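Local coordinates for tailspike protein (Acinetobacter phage vB_ApiP_P1, PDB 6E1R), which probably recognises and hydrolyses surface polysaccharide of its Acinetobacter host as a trimeric tailspike, here without its N-terminal part, at residues C198-D201 and R202-Y206; A210-L214 and C215-K219; K219-F222 and G223-S227; G241-G244 and T245-N249; T262-C265 and M266-D270. One frame throughout, in Å; residues are numbered along the deposited sequence.

Interaction 1: C198-D201 and R202-Y206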
loop_
_atom_site.group_PDB
_atom_site.type_symbol
_atom_site.label_atom_id
_atom_site.label_comp_id
_atom_site.label_asym_id
_atom_site.label_seq_id
_atom_site.Cartn_x
_atom_site.Cartn_y
_atom_site.Cartn_z
ATOM N N CYS A 198 21.130 -7.097 -1.163
ATOM C CA CYS A 198 22.442 -6.728 -0.656
ATOM C C CYS A 198 22.442 -6.746 0.865
ATOM O O CYS A 198 21.486 -6.307 1.508
ATOM C CB CYS A 198 22.858 -5.350 -1.173
ATOM S SG CYS A 198 23.161 -5.285 -2.958
ATOM N N VAL A 199 23.525 -7.261 1.439
ATOM C CA VAL A 199 23.668 -7.394 2.881
ATOM C C VAL A 199 24.714 -6.397 3.354
ATOM O O VAL A 199 25.753 -6.215 2.709
ATOM C CB VAL A 199 24.055 -8.832 3.278
ATOM C CG1 VAL A 199 24.179 -8.959 4.788
ATOM C CG2 VAL A 199 23.039 -9.822 2.733
ATOM N N PHE A 200 24.431 -5.743 4.476
ATOM C CA PHE A 200 25.319 -4.746 5.061
ATOM C C PHE A 200 25.711 -5.230 6.450
ATOM O O PHE A 200 24.887 -5.224 7.371
ATOM C CB PHE A 200 24.648 -3.374 5.104
ATOM C CG PHE A 200 24.331 -2.819 3.742
ATOM C CD1 PHE A 200 23.194 -3.223 3.059
ATOM C CD2 PHE A 200 25.177 -1.902 3.140
ATOM C CE1 PHE A 200 22.906 -2.718 1.803
ATOM C CE2 PHE A 200 24.894 -1.393 1.886
ATOM C CZ PHE A 200 23.756 -1.801 1.217
ATOM N N ASP A 201 26.963 -5.655 6.591
ATOM C CA ASP A 201 27.430 -6.231 7.841
ATOM C C ASP A 201 27.491 -5.169 8.933
ATOM O O ASP A 201 27.790 -3.998 8.678
ATOM C CB ASP A 201 28.806 -6.872 7.642
ATOM C CG ASP A 201 29.191 -7.800 8.777
ATOM O OD1 ASP A 201 29.451 -7.303 9.892
ATOM O OD2 ASP A 201 29.228 -9.029 8.554
ATOM N N ARG A 202 27.206 -5.595 10.164
ATOM C CA ARG A 202 27.205 -4.679 11.298
ATOM C C ARG A 202 28.598 -4.176 11.646
ATOM O O ARG A 202 28.718 -3.230 12.432
ATOM C CB ARG A 202 26.584 -5.361 12.517
ATOM C CG ARG A 202 25.648 -4.479 13.323
ATOM C CD ARG A 202 25.269 -5.157 14.627
ATOM N NE ARG A 202 24.949 -6.570 14.440
ATOM C CZ ARG A 202 25.026 -7.487 15.398
ATOM N NH1 ARG A 202 25.419 -7.145 16.619
ATOM N NH2 ARG A 202 24.716 -8.750 15.139
ATOM N N SER A 203 29.646 -4.784 11.085
ATOM C CA SER A 203 31.002 -4.297 11.298
ATOM C C SER A 203 31.218 -2.922 10.684
ATOM O O SER A 203 32.116 -2.194 11.121
ATOM C CB SER A 203 32.013 -5.291 10.724
ATOM O OG SER A 203 31.733 -5.575 9.364
ATOM N N LEU A 204 30.418 -2.555 9.687
ATOM C CA LEU A 204 30.521 -1.240 9.077
ATOM C C LEU A 204 30.110 -0.157 10.067
ATOM O O LEU A 204 29.255 -0.363 10.932
ATOM C CB LEU A 204 29.632 -1.162 7.836
ATOM C CG LEU A 204 30.014 -2.011 6.625
ATOM C CD1 LEU A 204 28.869 -2.038 5.621
ATOM C CD2 LEU A 204 31.287 -1.489 5.980
ATOM N N ARG A 205 30.739 1.014 9.934
ATOM C CA ARG A 205 30.300 2.170 10.708
ATOM C C ARG A 205 28.986 2.720 10.167
ATOM O O ARG A 205 28.080 3.056 10.939
ATOM C CB ARG A 205 31.385 3.247 10.701
ATOM C CG ARG A 205 31.029 4.492 11.493
ATOM C CD ARG A 205 30.741 4.168 12.947
ATOM N NE ARG A 205 30.362 5.359 13.700
ATOM C CZ ARG A 205 29.113 5.794 13.826
ATOM N NH1 ARG A 205 28.120 5.135 13.244
ATOM N NH2 ARG A 205 28.856 6.888 14.530
ATOM N N TYR A 206 28.864 2.809 8.845
ATOM C CA TYR A 206 27.622 3.178 8.183
ATOM C C TYR A 206 27.349 2.176 7.073
ATOM O O TYR A 206 28.260 1.822 6.319
ATOM C CB TYR A 206 27.692 4.593 7.597
ATOM C CG TYR A 206 28.098 5.657 8.588
ATOM C CD1 TYR A 206 27.169 6.221 9.452
ATOM C CD2 TYR A 206 29.410 6.103 8.653
ATOM C CE1 TYR A 206 27.538 7.196 10.357
ATOM C CE2 TYR A 206 29.788 7.078 9.553
ATOM C CZ TYR A 206 28.850 7.620 10.402
ATOM O OH TYR A 206 29.227 8.592 11.299
#
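Asp-201 and Ser-203 are joined twice through one carboxylate oxygen. Asp-201 OD1 accepts the backbone N-H of Ser-203 at 2.8 Å (N to OD1) on its anti lone pair, with a nearly straight N-H...O angle of 163°; this closes an Asx turn. The hydroxyl Ser-203 OG reaches the same Asp-201 OD1 at 2.9 Å from well above the carboxylate plane. Ser-203 OG lies between its own backbone N and carbonyl carbon (chi1 54°), which turns it back over the carboxylate. One residue further on, Leu-204 N bonds to Asp-201 O at 3.2 Å, so a type I beta turn from Asp-201 to Leu-204 overlaps the Asx turn. Leu-204 CD1 also touches the edge of the Phe-200 ring at CD2, 4.5 Å away, while Phe-222 stacks on that ring. A second layer fixes the polar atoms: Ser-227 N also bonds to Asp-201 OD1, Ala-173 N to Ser-203 OG, and Arg-202 NE to Gly-223 O. With several donors on one buried oxygen, the carboxylate is probably held against rotation, and these N-H and O-H groups would probably stabilise its negative charge.

Interaction 2: A210-L214 and C215-K219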
loop_
_atom_site.group_PDB
_atom_site.type_symbol
_atom_site.label_atom_id
_atom_site.label_comp_id
_atom_site.label_asym_id
_atom_site.label_seq_id
_atom_site.Cartn_x
_atom_site.Cartn_y
_atom_site.Cartn_z
ATOM N N ALA A 210 25.815 7.822 1.736
ATOM C CA ALA A 210 25.780 8.593 0.503
ATOM C C ALA A 210 24.418 9.259 0.347
ATOM O O ALA A 210 23.446 8.908 1.020
ATOM C CB ALA A 210 26.087 7.706 -0.710
ATOM N N ASN A 211 24.353 10.227 -0.565
ATOM C CA ASN A 211 23.123 10.978 -0.815
ATOM C C ASN A 211 22.267 10.171 -1.784
ATOM O O ASN A 211 22.440 10.247 -3.003
ATOM C CB ASN A 211 23.447 12.362 -1.366
ATOM C CG ASN A 211 22.265 13.312 -1.291
ATOM O OD1 ASN A 211 21.233 12.991 -0.706
ATOM N ND2 ASN A 211 22.417 14.493 -1.882
ATOM N N LEU A 212 21.331 9.399 -1.237
ATOM C CA LEU A 212 20.507 8.501 -2.034
ATOM C C LEU A 212 19.347 9.246 -2.680
ATOM O O LEU A 212 18.730 10.118 -2.062
ATOM C CB LEU A 212 19.962 7.375 -1.156
ATOM C CG LEU A 212 20.999 6.448 -0.522
ATOM C CD1 LEU A 212 20.334 5.516 0.477
ATOM C CD2 LEU A 212 21.732 5.658 -1.592
ATOM N N ILE A 213 19.039 8.886 -3.923
ATOM C CA ILE A 213 17.849 9.405 -4.591
ATOM C C ILE A 213 17.440 8.421 -5.678
ATOM O O ILE A 213 18.284 7.880 -6.398
ATOM C CB ILE A 213 18.078 10.829 -5.154
ATOM C CG1 ILE A 213 16.777 11.386 -5.740
ATOM C CG2 ILE A 213 19.175 10.834 -6.198
ATOM C CD1 ILE A 213 16.863 12.837 -6.164
ATOM N N LEU A 214 16.130 8.178 -5.771
ATOM C CA LEU A 214 15.555 7.258 -6.755
ATOM C C LEU A 214 16.178 5.866 -6.653
ATOM O O LEU A 214 16.511 5.238 -7.660
ATOM C CB LEU A 214 15.692 7.819 -8.172
ATOM C CG LEU A 214 14.682 8.907 -8.549
ATOM C CD1 LEU A 214 15.079 9.583 -9.851
ATOM C CD2 LEU A 214 13.279 8.331 -8.652
ATOM N N CYS A 215 16.330 5.377 -5.424
ATOM C CA CYS A 215 16.906 4.065 -5.155
ATOM C C CYS A 215 15.862 3.167 -4.511
ATOM O O CYS A 215 15.172 3.585 -3.575
ATOM C CB CYS A 215 18.131 4.174 -4.244
ATOM S SG CYS A 215 19.518 5.069 -4.962
ATOM N N ASP A 216 15.745 1.943 -5.012
ATOM C CA ASP A 216 14.886 0.930 -4.417
ATOM C C ASP A 216 15.737 -0.172 -3.801
ATOM O O ASP A 216 16.803 -0.519 -4.317
ATOM C CB ASP A 216 13.922 0.337 -5.450
ATOM C CG ASP A 216 14.636 -0.445 -6.532
ATOM O OD1 ASP A 216 15.651 0.057 -7.058
ATOM O OD2 ASP A 216 14.185 -1.565 -6.854
ATOM N N PHE A 217 15.255 -0.720 -2.689
ATOM C CA PHE A 217 15.960 -1.753 -1.941
ATOM C C PHE A 217 15.079 -2.992 -1.881
ATOM O O PHE A 217 13.973 -2.942 -1.332
ATOM C CB PHE A 217 16.308 -1.272 -0.530
ATOM C CG PHE A 217 17.283 -0.128 -0.495
ATOM C CD1 PHE A 217 16.881 1.157 -0.828
ATOM C CD2 PHE A 217 18.598 -0.334 -0.114
ATOM C CE1 PHE A 217 17.776 2.210 -0.789
ATOM C CE2 PHE A 217 19.496 0.715 -0.074
ATOM C CZ PHE A 217 19.084 1.989 -0.412
ATOM N N GLN A 218 15.565 -4.098 -2.439
ATOM C CA GLN A 218 14.792 -5.333 -2.544
ATOM C C GLN A 218 15.373 -6.361 -1.579
ATOM O O GLN A 218 16.384 -7.003 -1.873
ATOM C CB GLN A 218 14.785 -5.848 -3.979
ATOM C CG GLN A 218 14.144 -4.890 -4.968
ATOM C CD GLN A 218 12.661 -4.692 -4.715
ATOM O OE1 GLN A 218 12.015 -5.514 -4.063
ATOM N NE2 GLN A 218 12.116 -3.596 -5.226
ATOM N N LYS A 219 14.711 -6.512 -0.432
ATOM C CA LYS A 219 15.073 -7.488 0.596
ATOM C C LYS A 219 16.547 -7.376 0.977
ATOM O O LYS A 219 17.301 -8.353 0.973
ATOM C CB LYS A 219 14.715 -8.912 0.170
ATOM C CG LYS A 219 14.610 -9.857 1.357
ATOM C CD LYS A 219 13.764 -11.070 1.053
ATOM C CE LYS A 219 13.479 -11.859 2.320
ATOM N NZ LYS A 219 12.413 -12.875 2.119
#
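Leu-212 lies across the corner from Phe-217 and Cys-215, and its two methyl branches share the apolar work. Leu-212 CD1 meets Phe-217 CZ at 3.8 Å, arriving at the ring edge near its plane, with the two side chains crossing at about a right angle. The other branch, Leu-212 CD2, rests 4.1 Å from Cys-215 SG. Leu-212 CG stands anti to the carbonyl carbon (chi1 -63°), which sends the fork forward into the angle between the strands. Backbone geometry makes this possible: Leu-214 sits in the left-handed helical region, with phi 56°, and strands 211-213 and 215-218 leave it at 87° to one another. This is the kind of one-residue corner by which a parallel beta-helix passes from one face to the next. The polar contacts are made by Asp-216 and Gln-218, away from the leucine: Gln-218 NE2 gives Asp-216 OD2 a weak bond of 3.3 Å, and Thr-194 OG1 bonds to Asp-216 OD1. Lys-219 NZ of the second subunit bonds to Leu-214 O, while Lys-219 NZ of this chain forms a salt bridge with Asp-216 OD2 of the third subunit, so this flank faces the trimer interface. Inside the coil, Phe-217 is stacked between Phe-195 of strand 189-196 and Phe-253 of strand 251-254, the parallel neighbours of strand 215-218, continuing the apolar ladder of the helix core.

Interaction 3: K219-F222 and G223-S227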
loop_
_atom_site.group_PDB
_atom_site.type_symbol
_atom_site.label_atom_id
_atom_site.label_comp_id
_atom_site.label_asym_id
_atom_site.label_seq_id
_atom_site.Cartn_x
_atom_site.Cartn_y
_atom_site.Cartn_z
ATOM N N LYS A 219 14.711 -6.512 -0.432
ATOM C CA LYS A 219 15.073 -7.488 0.596
ATOM C C LYS A 219 16.547 -7.376 0.977
ATOM O O LYS A 219 17.301 -8.353 0.973
ATOM C CB LYS A 219 14.715 -8.912 0.170
ATOM C CG LYS A 219 14.610 -9.857 1.357
ATOM C CD LYS A 219 13.764 -11.070 1.053
ATOM C CE LYS A 219 13.479 -11.859 2.320
ATOM N NZ LYS A 219 12.413 -12.875 2.119
ATOM N N CYS A 220 16.961 -6.156 1.293
ATOM C CA CYS A 220 18.301 -5.941 1.803
ATOM C C CYS A 220 18.317 -6.174 3.309
ATOM O O CYS A 220 17.276 -6.211 3.970
ATOM C CB CYS A 220 18.784 -4.529 1.476
ATOM S SG CYS A 220 18.983 -4.214 -0.290
ATOM N N ASP A 221 19.518 -6.343 3.852
ATOM C CA ASP A 221 19.686 -6.590 5.276
ATOM C C ASP A 221 20.714 -5.617 5.830
ATOM O O ASP A 221 21.794 -5.454 5.254
ATOM C CB ASP A 221 20.111 -8.037 5.542
ATOM C CG ASP A 221 20.111 -8.381 7.018
ATOM O OD1 ASP A 221 20.903 -7.777 7.771
ATOM O OD2 ASP A 221 19.310 -9.249 7.427
ATOM N N PHE A 222 20.377 -4.985 6.953
ATOM C CA PHE A 222 21.235 -3.994 7.596
ATOM C C PHE A 222 21.475 -4.421 9.042
ATOM O O PHE A 222 20.609 -4.235 9.903
ATOM C CB PHE A 222 20.611 -2.602 7.537
ATOM C CG PHE A 222 20.518 -2.031 6.150
ATOM C CD1 PHE A 222 19.458 -2.353 5.320
ATOM C CD2 PHE A 222 21.486 -1.157 5.683
ATOM C CE1 PHE A 222 19.367 -1.821 4.048
ATOM C CE2 PHE A 222 21.401 -0.622 4.411
ATOM C CZ PHE A 222 20.340 -0.955 3.593
ATOM N N GLY A 223 22.645 -4.996 9.300
ATOM C CA GLY A 223 23.121 -5.212 10.651
ATOM C C GLY A 223 22.669 -6.478 11.343
ATOM O O GLY A 223 22.870 -6.597 12.557
ATOM N N THR A 224 22.085 -7.437 10.623
ATOM C CA THR A 224 21.709 -8.693 11.267
ATOM C C THR A 224 22.947 -9.515 11.597
ATOM O O THR A 224 23.094 -10.018 12.717
ATOM C CB THR A 224 20.755 -9.492 10.379
ATOM O OG1 THR A 224 19.596 -8.702 10.087
ATOM C CG2 THR A 224 20.320 -10.770 11.082
ATOM N N TYR A 225 23.849 -9.658 10.632
ATOM C CA TYR A 225 25.060 -10.444 10.791
ATOM C C TYR A 225 26.244 -9.523 11.057
ATOM O O TYR A 225 26.275 -8.374 10.607
ATOM C CB TYR A 225 25.322 -11.299 9.549
ATOM C CG TYR A 225 24.160 -12.190 9.181
ATOM C CD1 TYR A 225 24.016 -13.447 9.755
ATOM C CD2 TYR A 225 23.200 -11.773 8.267
ATOM C CE1 TYR A 225 22.951 -14.266 9.424
ATOM C CE2 TYR A 225 22.132 -12.584 7.933
ATOM C CZ TYR A 225 22.014 -13.830 8.513
ATOM O OH TYR A 225 20.953 -14.641 8.182
HETATM N N MSE A 226 27.217 -10.038 11.799
HETATM C CA MSE A 226 28.369 -9.243 12.206
HETATM C C MSE A 226 29.653 -10.064 12.125
HETATM O O MSE A 226 29.878 -10.957 12.942
HETATM C CB MSE A 226 28.165 -8.711 13.625
HETATM C CG MSE A 226 29.087 -7.569 14.011
HETATM SE SE MSE A 226 29.057 -7.232 15.932
HETATM C CE MSE A 226 28.504 -5.371 15.920
ATOM N N SER A 227 30.496 -9.755 11.137
ATOM C CA SER A 227 31.719 -10.530 10.943
ATOM C C SER A 227 32.725 -10.256 12.055
ATOM O O SER A 227 33.319 -11.187 12.612
ATOM C CB SER A 227 32.324 -10.220 9.574
ATOM O OG SER A 227 32.801 -8.887 9.517
#
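A turn leading out of strand 221-222 of the parallel beta-helix into a loop is closed by the carboxylate of Asp-221 gripping Thr-224 at two points. Asp-221 OD1 accepts the backbone N-H of Thr-224 at 3.1 Å (N to OD1), and Asp-221 OD2 takes the hydroxyl of the same residue at 2.7 Å (OD2 to Thr-224 OG1). Both oxygens use their syn lone pairs, so the carboxylate clasps the threonine between its oxygens and cannot turn without losing a bond. Asp-221 CG stands opposite its backbone N (chi1 -172°), swinging the acid forward over the turn, where its side chain and that of Thr-224 cross at about a right angle. Gly-223 gives the bend its sharpness, with a positive phi of 86°. The ring of Phe-222 lies in the core, stacked with Phe-200 and Phe-258. Just past the turn, Tyr-225 reaches another chain: its OH bonds to Gln-192 OE1 of the third subunit. The tyrosine ring is itself backed by the clasped threonine, whose methyl Thr-224 CG2 sits 4.0 Å above the plane of the Tyr-225 ring and is displaced toward its rim.

Interaction 4: G241-G244 and T245-N249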
loop_
_atom_site.group_PDB
_atom_site.type_symbol
_atom_site.label_atom_id
_atom_site.label_comp_id
_atom_site.label_asym_id
_atom_site.label_seq_id
_atom_site.Cartn_x
_atom_site.Cartn_y
_atom_site.Cartn_z
ATOM N N GLY A 241 22.291 15.778 2.181
ATOM C CA GLY A 241 22.321 16.514 0.936
ATOM C C GLY A 241 22.405 18.014 1.116
ATOM O O GLY A 241 22.846 18.503 2.161
ATOM N N VAL A 242 21.978 18.753 0.093
ATOM C CA VAL A 242 21.947 20.210 0.107
ATOM C C VAL A 242 20.520 20.647 -0.199
ATOM O O VAL A 242 19.900 20.137 -1.140
ATOM C CB VAL A 242 22.936 20.807 -0.912
ATOM C CG1 VAL A 242 22.857 22.324 -0.918
ATOM C CG2 VAL A 242 24.355 20.339 -0.616
ATOM N N VAL A 243 20.002 21.589 0.592
ATOM C CA VAL A 243 18.629 22.037 0.404
ATOM C C VAL A 243 18.490 22.705 -0.953
ATOM O O VAL A 243 19.306 23.554 -1.335
ATOM C CB VAL A 243 18.213 22.985 1.539
ATOM C CG1 VAL A 243 16.851 23.602 1.247
ATOM C CG2 VAL A 243 18.191 22.249 2.869
ATOM N N GLY A 244 17.457 22.318 -1.692
ATOM C CA GLY A 244 17.113 22.935 -2.962
ATOM C C GLY A 244 17.695 22.299 -4.206
ATOM O O GLY A 244 17.025 22.231 -5.239
ATOM N N THR A 245 18.935 21.830 -4.130
ATOM C CA THR A 245 19.635 21.309 -5.296
ATOM C C THR A 245 19.916 19.820 -5.221
ATOM O O THR A 245 19.854 19.139 -6.245
ATOM C CB THR A 245 20.960 22.049 -5.496
ATOM O OG1 THR A 245 21.749 21.953 -4.304
ATOM C CG2 THR A 245 20.703 23.515 -5.815
ATOM N N ARG A 246 20.233 19.291 -4.041
ATOM C CA ARG A 246 20.584 17.876 -3.918
ATOM C C ARG A 246 19.931 17.353 -2.641
ATOM O O ARG A 246 20.533 17.384 -1.565
ATOM C CB ARG A 246 22.097 17.707 -3.905
ATOM C CG ARG A 246 22.693 17.925 -5.281
ATOM C CD ARG A 246 24.206 18.007 -5.264
ATOM N NE ARG A 246 24.712 18.843 -6.358
ATOM C CZ ARG A 246 24.575 18.584 -7.657
ATOM N NH1 ARG A 246 23.935 17.497 -8.067
ATOM N NH2 ARG A 246 25.074 19.425 -8.554
ATOM N N GLU A 247 18.700 16.855 -2.773
ATOM C CA GLU A 247 17.943 16.358 -1.637
ATOM C C GLU A 247 17.719 14.853 -1.751
ATOM O O GLU A 247 17.451 14.347 -2.846
ATOM C CB GLU A 247 16.589 17.070 -1.541
ATOM C CG GLU A 247 16.702 18.586 -1.435
ATOM C CD GLU A 247 15.357 19.284 -1.509
ATOM O OE1 GLU A 247 14.340 18.597 -1.748
ATOM O OE2 GLU A 247 15.314 20.519 -1.331
ATOM N N PRO A 248 17.816 14.113 -0.645
ATOM C CA PRO A 248 17.583 12.663 -0.709
ATOM C C PRO A 248 16.114 12.318 -0.909
ATOM O O PRO A 248 15.328 12.366 0.041
ATOM C CB PRO A 248 18.095 12.159 0.650
ATOM C CG PRO A 248 18.783 13.333 1.302
ATOM C CD PRO A 248 18.183 14.560 0.707
ATOM N N ASN A 249 15.739 11.942 -2.130
ATOM C CA ASN A 249 14.343 11.753 -2.496
ATOM C C ASN A 249 14.098 10.348 -3.033
ATOM O O ASN A 249 15.018 9.661 -3.482
ATOM C CB ASN A 249 13.911 12.772 -3.559
ATOM C CG ASN A 249 14.196 14.201 -3.153
ATOM O OD1 ASN A 249 14.217 14.533 -1.969
ATOM N ND2 ASN A 249 14.413 15.061 -4.142
#
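Val-242 and Arg-246 face each other as an antiparallel hydrogen-bonded pair, a single bridge that closes a tight hairpin with Val-243, Gly-244 and Thr-245 at its tip. Both backbone donors and both acceptors of the pair are used. Val-242 N bonds to Arg-246 O at 2.6 Å, and Arg-246 N returns to Val-242 O at 3.0 Å; each donor stands somewhat out of the carbonyl plane. Arg-246 O is also approached by Gly-241 CA at 3.2 Å in a CA-H...O contact, and Asn-211 ND2 adds a weak bond. At the tip, Gly-244 N finds its acceptor in a side chain: Glu-247 OE2 takes it at 2.8 Å, met on the anti side of the carboxylate and 19° out of its plane. Glu-247 reaches back because its chain is extended beyond CG (chi2 173°), with Glu-247 CG lying 3.6 Å from Val-242 O. Gly-244 adopts a positive phi of 93° that lets the chain reverse. Val-242 CG1 packs 3.6 Å from Thr-245 OG1. The loop lies at the surface and links strand 235-239 to strand 251-254 along the chain. Its base is tied to strand 267-270 by a bond from Gly-241 N to Asp-270 OD1, while Pro-248 packs on Asn-211 of strand 208-213.

Interaction 5: T262-C265 and M266-D270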
loop_
_atom_site.group_PDB
_atom_site.type_symbol
_atom_site.label_atom_id
_atom_site.label_comp_id
_atom_site.label_asym_id
_atom_site.label_seq_id
_atom_site.Cartn_x
_atom_site.Cartn_y
_atom_site.Cartn_z
ATOM N N THR A 262 23.128 0.773 16.781
ATOM C CA THR A 262 23.730 1.259 18.018
ATOM C C THR A 262 24.072 2.742 17.999
ATOM O O THR A 262 24.593 3.245 19.001
ATOM C CB THR A 262 25.003 0.458 18.353
ATOM O OG1 THR A 262 25.776 0.259 17.163
ATOM C CG2 THR A 262 24.645 -0.894 18.953
ATOM N N ASP A 263 23.791 3.455 16.916
ATOM C CA ASP A 263 24.080 4.877 16.825
ATOM C C ASP A 263 22.877 5.672 17.331
ATOM O O ASP A 263 21.972 5.131 17.974
ATOM C CB ASP A 263 24.457 5.234 15.388
ATOM C CG ASP A 263 25.322 6.476 15.303
ATOM O OD1 ASP A 263 25.583 7.093 16.358
ATOM O OD2 ASP A 263 25.747 6.829 14.184
ATOM N N ASP A 264 22.859 6.979 17.054
ATOM C CA ASP A 264 21.732 7.802 17.481
ATOM C C ASP A 264 20.458 7.428 16.738
ATOM O O ASP A 264 19.358 7.576 17.281
ATOM C CB ASP A 264 22.050 9.283 17.281
ATOM C CG ASP A 264 22.350 9.624 15.836
ATOM O OD1 ASP A 264 23.063 8.841 15.175
ATOM O OD2 ASP A 264 21.874 10.678 15.364
ATOM N N CYS A 265 20.585 6.942 15.504
ATOM C CA CYS A 265 19.440 6.462 14.747
ATOM C C CYS A 265 19.911 5.420 13.743
ATOM O O CYS A 265 21.109 5.234 13.523
ATOM C CB CYS A 265 18.704 7.611 14.048
ATOM S SG CYS A 265 19.741 8.625 12.981
HETATM N N MSE A 266 18.946 4.733 13.144
HETATM C CA MSE A 266 19.241 3.694 12.166
HETATM C C MSE A 266 19.247 4.277 10.758
HETATM O O MSE A 266 20.150 4.011 9.967
HETATM C CB MSE A 266 18.221 2.558 12.271
HETATM C CG MSE A 266 18.609 1.292 11.525
HETATM SE SE MSE A 266 20.304 0.541 12.141
HETATM C CE MSE A 266 20.001 -1.319 11.639
ATOM N N ILE A 267 18.231 5.081 10.457
ATOM C CA ILE A 267 18.082 5.732 9.162
ATOM C C ILE A 267 18.007 7.234 9.389
ATOM O O ILE A 267 17.312 7.698 10.300
ATOM C CB ILE A 267 16.835 5.222 8.411
ATOM C CG1 ILE A 267 16.873 3.697 8.295
ATOM C CG2 ILE A 267 16.742 5.857 7.032
ATOM C CD1 ILE A 267 15.628 3.098 7.684
ATOM N N GLU A 268 18.723 7.994 8.562
ATOM C CA GLU A 268 18.795 9.439 8.721
ATOM C C GLU A 268 18.944 10.102 7.361
ATOM O O GLU A 268 19.733 9.653 6.526
ATOM C CB GLU A 268 19.968 9.841 9.624
ATOM C CG GLU A 268 20.138 11.342 9.792
ATOM C CD GLU A 268 21.293 11.703 10.706
ATOM O OE1 GLU A 268 22.169 10.840 10.927
ATOM O OE2 GLU A 268 21.327 12.849 11.201
ATOM N N TRP A 269 18.179 11.171 7.147
ATOM C CA TRP A 269 18.348 12.013 5.973
ATOM C C TRP A 269 17.855 13.414 6.301
ATOM O O TRP A 269 17.005 13.597 7.178
ATOM C CB TRP A 269 17.616 11.453 4.744
ATOM C CG TRP A 269 16.129 11.648 4.744
ATOM C CD1 TRP A 269 15.443 12.705 4.220
ATOM C CD2 TRP A 269 15.141 10.743 5.254
ATOM N NE1 TRP A 269 14.092 12.524 4.389
ATOM C CE2 TRP A 269 13.880 11.328 5.021
ATOM C CE3 TRP A 269 15.201 9.501 5.893
ATOM C CZ2 TRP A 269 12.689 10.712 5.403
ATOM C CZ3 TRP A 269 14.016 8.891 6.273
ATOM C CH2 TRP A 269 12.777 9.499 6.028
ATOM N N ASP A 270 18.404 14.400 5.601
ATOM C CA ASP A 270 18.118 15.801 5.889
ATOM C C ASP A 270 17.680 16.503 4.604
ATOM O O ASP A 270 17.235 15.874 3.634
ATOM C CB ASP A 270 19.342 16.471 6.529
ATOM C CG ASP A 270 20.578 16.411 5.641
ATOM O OD1 ASP A 270 20.491 15.878 4.516
ATOM O OD2 ASP A 270 21.643 16.903 6.073
#
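Two torsions bring Cys-265 and Glu-268 side by side: Cys-265 SG is placed between its backbone N and carbonyl carbon (chi1 55°), and Glu-268 CG points opposite its own N (chi1 178°) with the rest of the chain extended. The thiol therefore lies alongside the glutamate stem, Cys-265 SG being 3.6 Å from Glu-268 CB, and it follows the chain outward to the acid, with Cys-265 SG 4.1 Å from Glu-268 CD and 3.9 Å from Glu-268 OE1. The contact is van der Waals packing of sulfur against a methylene and over one face of the carboxylate. Asp-264 brings its acid in from the loop, so that Asp-264 OD2 comes to 4.4 Å from Glu-268 OE1. On the other side of the chain, the selenomethionine Met-266 is bent at chi2 and packs inward on Phe-234 and Ala-236. Strand 267-270 then runs along one face of the parallel beta-helix between strands 235-239 and 293-297. Lys-235 makes salt bridges to both Glu-268 OE1 and Asp-264 OD1, and Lys-294 makes one to Asp-264 OD2. The chemistry is thus that of two neighbouring acids whose mutual repulsion is probably offset by lysines from the adjoining strands, which would favour both acids staying ionised.

How the interactions relate
Interactions 1, 2, 3 and 5 are largely buried, whereas interaction 4 is a hairpin at the surface. Interactions 1 and 3 are closest, their centres about 6 Å apart, on neighbouring strands 199-200 and 221-222: in each an aspartate carboxylate accepts bonds from residues of the turn that follows, and the two are joined by Arg-202 to Gly-223 and Asp-201 to Ser-227. Interaction 2 is apolar and sits where the chain turns from strand 211-213 into strand 215-218; it meets interaction 3 through Phe-217 and Phe-222 and shares Lys-219 with it. Charge marks interaction 5, which joins interaction 1 by the salt bridge Arg-205 to Asp-263. Interaction 4, mostly backbone bonding, touches interactions 2 and 5.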